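PDB 3T6C: putative ManD family dehydratase from Pantoea ananatis, which dehydrates D-gluconate to 2-dehydro-3-deoxy-D-gluconate with low activity in vitro, using one magnesium ion per subunit, and probably has no significant role in D-gluconate degradation in vivo. Local coordinates for residues M167-Y181 with L237-R250. Numbering follows the deposited sequence.
With MG (magnesium ion), chain C; GCO (D-gluconic acid), chain D.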
loop_
_atom_site.group_PDB
_atom_site.type_symbol
_atom_site.label_atom_id
_atom_site.label_comp_id
_atom_site.label_asym_id
_atom_site.label_seq_id
_atom_site.Cartn_x
_atom_site.Cartn_y
_atom_site.Cartn_z
ATOM N N MET A 167 -28.331 -32.863 16.872
ATOM C CA MET A 167 -28.404 -33.474 15.526
ATOM C C MET A 167 -29.646 -34.354 15.412
ATOM O O MET A 167 -30.324 -34.333 14.378
ATOM C CB MET A 167 -27.148 -34.299 15.246
ATOM C CG MET A 167 -25.912 -33.393 15.058
ATOM S SD MET A 167 -24.402 -34.389 15.050
ATOM C CE MET A 167 -24.535 -35.232 13.486
ATOM N N GLU A 168 -29.937 -35.127 16.460
ATOM C CA GLU A 168 -31.119 -35.992 16.439
ATOM C C GLU A 168 -32.400 -35.164 16.338
ATOM O O GLU A 168 -33.381 -35.594 15.704
ATOM C CB GLU A 168 -31.143 -36.915 17.672
ATOM C CG GLU A 168 -30.086 -38.010 17.584
ATOM C CD GLU A 168 -30.213 -38.826 16.306
ATOM O OE1 GLU A 168 -31.324 -39.336 16.052
ATOM O OE2 GLU A 168 -29.217 -38.927 15.549
ATOM N N GLU A 169 -32.410 -33.983 16.950
ATOM C CA GLU A 169 -33.554 -33.053 16.890
ATOM C C GLU A 169 -33.672 -32.344 15.552
ATOM O O GLU A 169 -34.629 -31.584 15.354
ATOM C CB GLU A 169 -33.410 -31.946 17.953
ATOM C CG GLU A 169 -33.408 -32.521 19.412
ATOM C CD GLU A 169 -32.762 -31.647 20.516
ATOM O OE1 GLU A 169 -32.664 -30.401 20.368
ATOM O OE2 GLU A 169 -32.300 -32.260 21.540
ATOM N N GLY A 170 -32.692 -32.536 14.673
ATOM C CA GLY A 170 -32.798 -31.936 13.354
ATOM C C GLY A 170 -31.930 -30.703 13.080
ATOM O O GLY A 170 -31.968 -30.168 11.970
ATOM N N TYR A 171 -31.135 -30.258 14.049
ATOM C CA TYR A 171 -30.231 -29.104 13.819
ATOM C C TYR A 171 -29.026 -29.547 13.043
ATOM O O TYR A 171 -28.473 -30.630 13.282
ATOM C CB TYR A 171 -29.798 -28.468 15.139
ATOM C CG TYR A 171 -30.967 -27.819 15.828
ATOM C CD1 TYR A 171 -31.429 -26.581 15.377
ATOM C CD2 TYR A 171 -31.612 -28.443 16.899
ATOM C CE1 TYR A 171 -32.484 -25.953 15.986
ATOM C CE2 TYR A 171 -32.740 -27.833 17.478
ATOM C CZ TYR A 171 -33.142 -26.600 17.027
ATOM O OH TYR A 171 -34.213 -25.977 17.637
ATOM N N GLN A 172 -28.726 -28.754 12.017
ATOM C CA GLN A 172 -27.596 -29.027 11.120
ATOM C C GLN A 172 -26.349 -28.155 11.355
ATOM O O GLN A 172 -25.311 -28.342 10.679
ATOM C CB GLN A 172 -28.096 -28.923 9.686
ATOM C CG GLN A 172 -29.272 -29.876 9.467
ATOM C CD GLN A 172 -29.785 -29.860 8.025
ATOM O OE1 GLN A 172 -30.468 -28.888 7.573
ATOM N NE2 GLN A 172 -29.524 -30.922 7.335
ATOM N N TYR A 173 -26.469 -27.202 12.280
ATOM C CA TYR A 173 -25.424 -26.240 12.601
ATOM C C TYR A 173 -25.404 -26.118 14.100
ATOM O O TYR A 173 -26.456 -25.812 14.702
ATOM C CB TYR A 173 -25.762 -24.875 11.996
ATOM C CG TYR A 173 -25.915 -24.876 10.481
ATOM C CD1 TYR A 173 -27.100 -25.312 9.891
ATOM C CD2 TYR A 173 -24.890 -24.382 9.662
ATOM C CE1 TYR A 173 -27.242 -25.280 8.543
ATOM C CE2 TYR A 173 -25.057 -24.346 8.277
ATOM C CZ TYR A 173 -26.221 -24.808 7.753
ATOM O OH TYR A 173 -26.401 -24.780 6.381
ATOM N N ILE A 174 -24.252 -26.404 14.700
ATOM C CA ILE A 174 -24.158 -26.507 16.161
ATOM C C ILE A 174 -22.924 -25.788 16.674
ATOM O O ILE A 174 -21.793 -26.098 16.218
ATOM C CB ILE A 174 -24.117 -27.984 16.569
ATOM C CG1 ILE A 174 -25.427 -28.654 16.087
ATOM C CG2 ILE A 174 -24.045 -28.091 18.106
ATOM C CD1 ILE A 174 -25.352 -30.139 16.138
ATOM N N ARG A 175 -23.119 -24.835 17.601
ATOM C CA ARG A 175 -21.973 -24.189 18.258
ATOM C C ARG A 175 -21.550 -25.063 19.437
ATOM O O ARG A 175 -22.401 -25.446 20.243
ATOM C CB ARG A 175 -22.362 -22.821 18.776
ATOM C CG ARG A 175 -21.141 -22.062 19.302
ATOM C CD ARG A 175 -21.555 -20.735 19.915
ATOM N NE ARG A 175 -21.998 -20.925 21.296
ATOM C CZ ARG A 175 -22.140 -19.900 22.120
ATOM N NH1 ARG A 175 -21.914 -18.681 21.680
ATOM N NH2 ARG A 175 -22.446 -20.078 23.411
ATOM N N CYS A 176 -20.265 -25.337 19.559
ATOM C CA CYS A 176 -19.722 -26.225 20.630
ATOM C C CYS A 176 -18.725 -25.466 21.480
ATOM O O CYS A 176 -17.719 -24.978 20.957
ATOM C CB CYS A 176 -19.020 -27.458 20.025
ATOM S SG CYS A 176 -20.211 -28.457 19.050
ATOM N N GLN A 177 -19.038 -25.335 22.782
ATOM C CA GLN A 177 -18.162 -24.738 23.774
ATOM C C GLN A 177 -17.920 -25.801 24.836
ATOM O O GLN A 177 -18.743 -26.737 24.997
ATOM C CB GLN A 177 -18.858 -23.528 24.422
ATOM C CG GLN A 177 -19.435 -22.478 23.473
ATOM C CD GLN A 177 -18.401 -21.691 22.673
ATOM O OE1 GLN A 177 -18.484 -21.647 21.443
ATOM N NE2 GLN A 177 -17.476 -21.021 23.369
ATOM N N MET A 178 -16.852 -25.650 25.600
ATOM C CA MET A 178 -16.679 -26.556 26.727
ATOM C C MET A 178 -16.426 -25.633 27.883
ATOM O O MET A 178 -15.339 -25.082 28.010
ATOM C CB MET A 178 -15.488 -27.478 26.418
ATOM C CG MET A 178 -15.281 -28.575 27.433
ATOM S SD MET A 178 -13.970 -29.717 26.827
ATOM C CE MET A 178 -12.544 -28.631 26.811
ATOM N N GLY A 179 -17.417 -25.499 28.771
ATOM C CA GLY A 179 -17.373 -24.410 29.769
ATOM C C GLY A 179 -17.679 -23.011 29.216
ATOM O O GLY A 179 -17.092 -21.990 29.652
ATOM N N MET A 180 -18.602 -22.939 28.263
ATOM C CA MET A 180 -18.996 -21.645 27.656
ATOM C C MET A 180 -17.800 -20.773 27.224
ATOM O O MET A 180 -17.001 -21.233 26.411
ATOM C CB MET A 180 -20.017 -20.868 28.489
ATOM C CG MET A 180 -20.950 -20.017 27.580
ATOM S SD MET A 180 -22.114 -19.098 28.590
ATOM C CE MET A 180 -23.342 -20.349 28.926
ATOM N N TYR A 181 -17.657 -19.538 27.746
ATOM C CA TYR A 181 -16.580 -18.623 27.249
ATOM C C TYR A 181 -15.326 -18.664 28.144
ATOM O O TYR A 181 -15.430 -18.557 29.380
ATOM C CB TYR A 181 -17.137 -17.198 27.127
ATOM C CG TYR A 181 -18.443 -17.157 26.349
ATOM C CD1 TYR A 181 -18.544 -17.787 25.104
ATOM C CD2 TYR A 181 -19.563 -16.480 26.835
ATOM C CE1 TYR A 181 -19.676 -17.784 24.402
ATOM C CE2 TYR A 181 -20.765 -16.467 26.093
ATOM C CZ TYR A 181 -20.800 -17.123 24.873
ATOM O OH TYR A 181 -21.974 -17.116 24.108
ATOM N N LEU A 237 -18.621 -37.391 15.648
ATOM C CA LEU A 237 -19.800 -36.917 14.920
ATOM C C LEU A 237 -19.679 -36.847 13.411
ATOM O O LEU A 237 -20.723 -36.800 12.708
ATOM C CB LEU A 237 -20.174 -35.507 15.384
ATOM C CG LEU A 237 -20.386 -35.231 16.870
ATOM C CD1 LEU A 237 -20.740 -33.761 17.102
ATOM C CD2 LEU A 237 -21.420 -36.172 17.439
ATOM N N GLY A 238 -18.451 -36.892 12.892
ATOM C CA GLY A 238 -18.284 -36.793 11.449
ATOM C C GLY A 238 -18.219 -35.378 10.869
ATOM O O GLY A 238 -18.312 -34.400 11.611
ATOM N N PHE A 239 -18.039 -35.282 9.549
ATOM C CA PHE A 239 -17.890 -33.993 8.857
ATOM C C PHE A 239 -19.125 -33.463 8.163
ATOM O O PHE A 239 -19.077 -32.393 7.563
ATOM C CB PHE A 239 -16.695 -34.057 7.861
ATOM C CG PHE A 239 -15.356 -33.936 8.530
ATOM C CD1 PHE A 239 -14.732 -32.684 8.637
ATOM C CD2 PHE A 239 -14.724 -35.032 9.089
ATOM C CE1 PHE A 239 -13.511 -32.549 9.267
ATOM C CE2 PHE A 239 -13.482 -34.895 9.730
ATOM C CZ PHE A 239 -12.884 -33.607 9.823
ATOM N N SER A 240 -20.253 -34.154 8.218
ATOM C CA SER A 240 -21.422 -33.586 7.562
ATOM C C SER A 240 -21.990 -32.428 8.348
ATOM O O SER A 240 -22.384 -31.416 7.768
ATOM C CB SER A 240 -22.517 -34.616 7.353
ATOM O OG SER A 240 -22.021 -35.689 6.568
ATOM N N VAL A 241 -22.055 -32.580 9.666
ATOM C CA VAL A 241 -22.658 -31.544 10.488
ATOM C C VAL A 241 -21.775 -30.300 10.487
ATOM O O VAL A 241 -20.551 -30.402 10.464
ATOM C CB VAL A 241 -22.866 -32.071 11.955
ATOM C CG1 VAL A 241 -21.545 -32.389 12.607
ATOM C CG2 VAL A 241 -23.688 -31.100 12.787
ATOM N N GLU A 242 -22.383 -29.112 10.544
ATOM C CA GLU A 242 -21.569 -27.887 10.653
ATOM C C GLU A 242 -21.356 -27.505 12.106
ATOM O O GLU A 242 -22.322 -27.505 12.881
ATOM C CB GLU A 242 -22.304 -26.727 9.945
ATOM C CG GLU A 242 -22.526 -27.026 8.439
ATOM C CD GLU A 242 -21.230 -27.115 7.660
ATOM O OE1 GLU A 242 -20.291 -26.352 7.995
ATOM O OE2 GLU A 242 -21.107 -27.936 6.712
ATOM N N LEU A 243 -20.111 -27.195 12.468
ATOM C CA LEU A 243 -19.767 -26.950 13.867
ATOM C C LEU A 243 -19.167 -25.543 13.969
ATOM O O LEU A 243 -18.433 -25.090 13.089
ATOM C CB LEU A 243 -18.719 -27.969 14.334
ATOM C CG LEU A 243 -19.190 -29.466 14.365
ATOM C CD1 LEU A 243 -18.022 -30.339 14.894
ATOM C CD2 LEU A 243 -20.449 -29.705 15.161
ATOM N N LEU A 244 -19.511 -24.836 15.030
ATOM C CA LEU A 244 -19.131 -23.418 15.227
ATOM C C LEU A 244 -18.471 -23.284 16.590
ATOM O O LEU A 244 -18.700 -24.103 17.479
ATOM C CB LEU A 244 -20.393 -22.522 15.218
ATOM C CG LEU A 244 -21.164 -22.382 13.905
ATOM C CD1 LEU A 244 -21.921 -23.673 13.460
ATOM C CD2 LEU A 244 -22.101 -21.232 14.016
ATOM N N HIS A 245 -17.613 -22.267 16.758
ATOM C CA HIS A 245 -17.024 -22.014 18.076
ATOM C C HIS A 245 -16.916 -20.507 18.283
ATOM O O HIS A 245 -16.592 -19.779 17.334
ATOM C CB HIS A 245 -15.626 -22.675 18.248
ATOM C CG HIS A 245 -15.058 -22.468 19.623
ATOM N ND1 HIS A 245 -15.596 -23.069 20.753
ATOM C CD2 HIS A 245 -14.074 -21.643 20.058
ATOM C CE1 HIS A 245 -14.922 -22.644 21.821
ATOM N NE2 HIS A 245 -14.006 -21.778 21.428
ATOM N N ASP A 246 -17.177 -20.056 19.511
ATOM C CA ASP A 246 -17.100 -18.626 19.841
ATOM C C ASP A 246 -15.933 -18.381 20.802
ATOM O O ASP A 246 -15.979 -18.819 21.994
ATOM C CB ASP A 246 -18.442 -18.228 20.505
ATOM C CG ASP A 246 -18.613 -16.715 20.696
ATOM O OD1 ASP A 246 -17.645 -15.931 20.556
ATOM O OD2 ASP A 246 -19.772 -16.298 20.983
ATOM N N ALA A 247 -14.884 -17.708 20.314
ATOM C CA ALA A 247 -13.728 -17.398 21.182
ATOM C C ALA A 247 -14.051 -16.246 22.126
ATOM O O ALA A 247 -13.376 -16.090 23.124
ATOM C CB ALA A 247 -12.556 -17.041 20.324
ATOM N N HIS A 248 -15.065 -15.439 21.784
ATOM C CA HIS A 248 -15.617 -14.412 22.706
ATOM C C HIS A 248 -14.555 -13.500 23.296
ATOM O O HIS A 248 -14.538 -13.221 24.499
ATOM C CB HIS A 248 -16.429 -15.082 23.817
ATOM C CG HIS A 248 -17.583 -14.257 24.329
ATOM N ND1 HIS A 248 -17.416 -13.182 25.178
ATOM C CD2 HIS A 248 -18.919 -14.392 24.150
ATOM C CE1 HIS A 248 -18.602 -12.680 25.497
ATOM N NE2 HIS A 248 -19.534 -13.395 24.882
ATOM N N GLU A 249 -13.635 -13.075 22.416
ATOM C CA GLU A 249 -12.526 -12.124 22.727
ATOM C C GLU A 249 -11.667 -12.532 23.952
ATOM O O GLU A 249 -11.037 -11.662 24.549
ATOM C CB GLU A 249 -13.026 -10.649 22.873
ATOM C CG GLU A 249 -14.063 -10.383 24.027
ATOM C CD GLU A 249 -14.538 -8.910 24.166
ATOM O OE1 GLU A 249 -14.118 -8.059 23.349
ATOM O OE2 GLU A 249 -15.296 -8.627 25.143
ATOM N N ARG A 250 -11.590 -13.837 24.256
ATOM C CA ARG A 250 -10.986 -14.274 25.520
ATOM C C ARG A 250 -9.500 -14.556 25.449
ATOM O O ARG A 250 -8.922 -15.009 26.436
ATOM C CB ARG A 250 -11.709 -15.525 26.040
ATOM C CG ARG A 250 -13.093 -15.244 26.555
ATOM C CD ARG A 250 -13.027 -14.488 27.858
ATOM N NE ARG A 250 -14.350 -14.239 28.476
ATOM C CZ ARG A 250 -14.703 -14.596 29.705
ATOM N NH1 ARG A 250 -13.883 -15.284 30.512
ATOM N NH2 ARG A 250 -15.910 -14.230 30.149
HETATM MG MG MG C . -20.772 -14.570 20.542
HETATM C C1 GCO D . -23.469 -15.104 21.529
HETATM C C2 GCO D . -22.962 -14.078 22.471
HETATM C C3 GCO D . -23.720 -13.985 23.781
HETATM C C4 GCO D . -23.317 -12.742 24.548
HETATM C C5 GCO D . -24.516 -12.169 25.262
HETATM C C6 GCO D . -24.208 -10.902 26.041
HETATM O O1A GCO D . -24.669 -15.510 21.557
HETATM O O1B GCO D . -22.706 -15.469 20.576
HETATM O O2 GCO D . -21.562 -14.158 22.524
HETATM O O3 GCO D . -23.435 -15.144 24.473
HETATM O O4 GCO D . -22.314 -13.114 25.476
HETATM O O5 GCO D . -25.492 -11.900 24.326
HETATM O O6 GCO D . -25.326 -10.326 26.688
HETATM O O HOH W 1 -25.113 -30.106 8.517
HETATM O O HOH W 2 -18.927 -13.654 20.932
#
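Gln177 OE1 accepts the N-H of Asp246 on a lone pair at 2.8 Å, extending the pairing of parallel strands 173-176 and 242-246, neighbours in the enolase-superfamily barrel. Four backbone hydrogen bonds, from Glu242 N to Cys176 N, join the strands before it, and Gln177 NE2 donates to the backbone oxygens of Asp246 and Met180. The bend at chi2 (-67°) turns the amide nearly parallel to the His245 ring (planes 6° apart), whose ND1 donates to Cys176 O and whose NE2 is hydrogen-bonded to Tyr222. At the C-terminal ends of the strands, where the ligand binds, Tyr181 OH is gripped by both terminal nitrogens of Arg175, NH1 at 2.9 Å and NH2 at 3.1 Å, lies close to the guanidinium plane, and shares a very short hydrogen bond with gluconate O3. Asp246, with CG anti to its own N, sends OD2 to magnesium at 2.0 Å; Glu272 and Glu298 complete the protein ligands. His248 CD2 sits over the centre of the Tyr181 ring, Met180 CG covering the opposite face; the planes of this face-to-face stack are 27° apart. Tyr181 and His248 are probably the proton donors/acceptors, as in relatives. His248 NE2 is hydrogen-bonded to gluconate O4 at 2.9 Å.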